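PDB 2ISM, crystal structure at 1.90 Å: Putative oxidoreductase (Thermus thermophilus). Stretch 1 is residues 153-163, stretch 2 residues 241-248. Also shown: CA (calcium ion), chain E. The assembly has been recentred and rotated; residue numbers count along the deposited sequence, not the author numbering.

Stretch 1 (153-163) GEVYERELAQD
Stretch 2 (241-248) GNYGWPRV

Gln-162 makes the densest set of polar contacts between the stretches. Its amide pairs head-on with that of Asn-242: Asn-242 ND2 donates to Gln-162 OE1 (2.8 Å), and Gln-162 NE2 returns a bond to Asn-242 OD1 (3.0 Å). The same Gln-162 NE2 donates almost linearly to Trp-245 O (2.7 Å, 177°), so both of its protons are used. Gln-162 folds to this position with chi1 and chi2 both m; Asn-242 is t at chi1, and its OD1 also accepts from Gly-244 N (3.1 Å), bracing the loop. At the exposed margin, Glu-159 (m, m) and Arg-247 (m, m, t) form a salt bridge, Glu-159 OE1 to Arg-247 NH1 at 2.9 Å and 170°; the bond from Arg-247 NH1 to Glu-159 OE2 (3.1 Å) is weak. In the buried part, Trp-245 NE1 donates to Glu-154 OE1 (2.8 Å), satisfying the indole, while Glu-154 OE2 accepts from Tyr-156 N (2.9 Å).

Residues Glu-154 to Glu-157 form a type I' turn, closed by Glu-157 N to Glu-154 O (2.7 Å); helical phi/psi angles follow from Arg-158 to Gln-162. Stretch 2 is irregular, with a cis peptide before Pro-246 and positive phi at Gly-244 (80/-31), where a CB would jam against the preceding carbonyl. Val-248 N bonds to Gly-244 O (2.6 Å). In register, Arg-158 CA lies 5.9 Å from Pro-246 CA, and Ala-161 CA 6.5 Å from Trp-245 CA.

Apolar packing fills in around these bonds. Trp-245 (chi1 t, chi2 -106°) meets Ala-161 at its ring edge, CD1 to CB 3.9 Å, and its CZ2 lies over one face of the Arg-158 guanidinium. Pro-246 CB touches Arg-158 CB (3.7 Å). Gln-162 CG covers a face of the Arg-247 guanidinium, 3.6 Å from Arg-247 CZ. Beyond the interface, Tyr-243 O binds calcium at 2.5 Å.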

# COMPACT_ATOMS: atom_id res chain seq x y z
N GLY B 153 15.15 -1.91 -27.56
CA GLY B 153 16.22 -0.92 -27.61
C GLY B 153 16.62 -0.69 -29.05
O GLY B 153 16.22 -1.46 -29.93
N GLU B 154 17.39 0.36 -29.32
CA GLU B 154 17.82 0.63 -30.69
C GLU B 154 19.22 0.08 -30.98
O GLU B 154 19.91 0.54 -31.89
CB GLU B 154 17.75 2.13 -31.01
CG GLU B 154 18.04 3.09 -29.86
CD GLU B 154 19.49 3.09 -29.42
OE1 GLU B 154 20.12 4.16 -29.47
OE2 GLU B 154 19.99 2.02 -29.01
N VAL B 155 19.61 -0.93 -30.20
CA VAL B 155 20.90 -1.61 -30.33
C VAL B 155 22.11 -0.74 -30.67
O VAL B 155 22.99 -1.16 -31.42
CB VAL B 155 20.80 -2.76 -31.37
CG1 VAL B 155 19.68 -3.71 -30.97
CG2 VAL B 155 20.54 -2.19 -32.78
N TYR B 156 22.15 0.45 -30.08
CA TYR B 156 23.24 1.40 -30.28
C TYR B 156 23.32 1.97 -31.70
O TYR B 156 24.37 2.43 -32.14
CB TYR B 156 24.59 0.77 -29.90
CG TYR B 156 25.33 1.57 -28.85
CD1 TYR B 156 25.22 1.26 -27.50
CD2 TYR B 156 26.11 2.67 -29.21
CE1 TYR B 156 25.87 2.03 -26.53
CE2 TYR B 156 26.75 3.44 -28.26
CZ TYR B 156 26.63 3.12 -26.92
OH TYR B 156 27.28 3.89 -25.98
N GLU B 157 22.20 1.91 -32.41
CA GLU B 157 22.09 2.47 -33.76
C GLU B 157 20.90 3.40 -33.57
O GLU B 157 19.78 3.13 -33.98
CB GLU B 157 21.80 1.35 -34.77
CG GLU B 157 23.05 0.53 -35.11
CD GLU B 157 22.75 -0.77 -35.85
OE1 GLU B 157 21.82 -0.79 -36.68
OE2 GLU B 157 23.47 -1.77 -35.61
N ARG B 158 21.18 4.51 -32.89
CA ARG B 158 20.19 5.52 -32.52
C ARG B 158 19.11 5.89 -33.52
O ARG B 158 17.97 6.15 -33.12
CB ARG B 158 20.91 6.78 -32.03
CG ARG B 158 21.76 7.48 -33.07
CD ARG B 158 22.62 8.54 -32.40
NE ARG B 158 23.78 7.96 -31.74
CZ ARG B 158 24.31 8.41 -30.61
NH1 ARG B 158 25.38 7.82 -30.09
NH2 ARG B 158 23.76 9.44 -29.98
N GLU B 159 19.43 5.91 -34.81
CA GLU B 159 18.43 6.27 -35.82
C GLU B 159 17.26 5.30 -35.93
O GLU B 159 16.21 5.65 -36.48
CB GLU B 159 19.09 6.43 -37.19
CG GLU B 159 19.86 7.73 -37.36
CD GLU B 159 19.01 8.95 -37.05
OE1 GLU B 159 17.90 9.07 -37.61
OE2 GLU B 159 19.45 9.78 -36.22
N LEU B 160 17.43 4.09 -35.43
CA LEU B 160 16.34 3.11 -35.51
C LEU B 160 15.11 3.60 -34.74
O LEU B 160 13.98 3.36 -35.17
CB LEU B 160 16.78 1.76 -34.94
CG LEU B 160 17.92 1.03 -35.67
CD1 LEU B 160 18.15 -0.32 -35.02
CD2 LEU B 160 17.56 0.85 -37.13
N ALA B 161 15.34 4.28 -33.62
CA ALA B 161 14.24 4.77 -32.78
C ALA B 161 13.23 5.65 -33.50
O ALA B 161 12.04 5.63 -33.16
CB ALA B 161 14.81 5.53 -31.59
N GLN B 162 13.69 6.42 -34.48
CA GLN B 162 12.83 7.32 -35.24
C GLN B 162 12.27 6.68 -36.51
O GLN B 162 11.42 7.25 -37.18
CB GLN B 162 13.60 8.59 -35.61
CG GLN B 162 13.96 9.49 -34.44
CD GLN B 162 12.73 10.03 -33.73
OE1 GLN B 162 11.78 10.48 -34.37
NE2 GLN B 162 12.74 9.98 -32.40
N ASP B 163 12.77 5.49 -36.82
CA ASP B 163 12.36 4.77 -38.02
C ASP B 163 11.12 3.90 -37.77
O ASP B 163 11.21 2.87 -37.11
CB ASP B 163 13.53 3.91 -38.50
CG ASP B 163 13.28 3.23 -39.83
OD1 ASP B 163 12.18 3.39 -40.40
OD2 ASP B 163 14.20 2.53 -40.31
N GLY B 241 2.86 8.29 -29.69
CA GLY B 241 3.81 9.26 -29.17
C GLY B 241 5.26 9.02 -29.58
O GLY B 241 5.70 7.87 -29.68
N ASN B 242 5.98 10.10 -29.83
CA ASN B 242 7.39 10.03 -30.21
C ASN B 242 8.14 10.64 -29.04
O ASN B 242 7.96 11.82 -28.71
CB ASN B 242 7.65 10.85 -31.47
CG ASN B 242 9.05 10.65 -32.02
OD1 ASN B 242 10.03 10.60 -31.26
ND2 ASN B 242 9.16 10.55 -33.34
N TYR B 243 8.99 9.85 -28.39
CA TYR B 243 9.69 10.36 -27.23
C TYR B 243 11.07 10.97 -27.43
O TYR B 243 11.88 10.98 -26.52
CB TYR B 243 9.66 9.30 -26.13
CG TYR B 243 8.23 9.14 -25.65
CD1 TYR B 243 7.75 9.90 -24.57
CD2 TYR B 243 7.31 8.39 -26.38
CE1 TYR B 243 6.38 9.92 -24.26
CE2 TYR B 243 5.94 8.41 -26.08
CZ TYR B 243 5.49 9.18 -25.02
OH TYR B 243 4.14 9.24 -24.76
N GLY B 244 11.32 11.48 -28.62
CA GLY B 244 12.56 12.20 -28.89
C GLY B 244 13.92 11.59 -29.18
O GLY B 244 14.70 12.23 -29.89
N TRP B 245 14.24 10.42 -28.65
CA TRP B 245 15.55 9.84 -28.92
C TRP B 245 15.72 9.52 -30.41
O TRP B 245 14.83 8.92 -31.02
CB TRP B 245 15.77 8.57 -28.09
CG TRP B 245 17.12 7.94 -28.30
CD1 TRP B 245 17.40 6.80 -29.00
CD2 TRP B 245 18.38 8.44 -27.82
NE1 TRP B 245 18.76 6.56 -28.99
CE2 TRP B 245 19.38 7.55 -28.28
CE3 TRP B 245 18.76 9.56 -27.06
CZ2 TRP B 245 20.74 7.74 -27.99
CZ3 TRP B 245 20.11 9.75 -26.78
CH2 TRP B 245 21.09 8.84 -27.24
N PRO B 246 16.86 9.91 -31.02
CA PRO B 246 18.01 10.62 -30.44
C PRO B 246 17.99 12.12 -30.74
O PRO B 246 18.97 12.82 -30.47
CB PRO B 246 19.18 9.93 -31.12
CG PRO B 246 18.67 9.79 -32.52
CD PRO B 246 17.22 9.33 -32.33
N ARG B 247 16.88 12.60 -31.29
CA ARG B 247 16.74 14.02 -31.63
C ARG B 247 16.75 14.88 -30.37
O ARG B 247 17.32 15.98 -30.37
CB ARG B 247 15.42 14.25 -32.36
CG ARG B 247 15.12 13.28 -33.49
CD ARG B 247 15.82 13.66 -34.79
NE ARG B 247 15.22 12.98 -35.93
CZ ARG B 247 15.71 11.88 -36.51
NH1 ARG B 247 16.82 11.32 -36.06
NH2 ARG B 247 15.07 11.34 -37.54
N VAL B 248 16.12 14.38 -29.31
CA VAL B 248 16.02 15.12 -28.06
C VAL B 248 16.52 14.31 -26.86
O VAL B 248 16.30 13.10 -26.78
CB VAL B 248 14.56 15.51 -27.76
CG1 VAL B 248 14.52 16.63 -26.73
CG2 VAL B 248 13.86 15.90 -29.04
CA CA E . 13.10 11.06 -24.37
O HOH W 1 15.62 10.97 -25.57
O HOH W 2 13.39 13.76 -24.62
O HOH W 3 10.64 11.80 -23.34
O HOH W 4 13.00 8.54 -25.26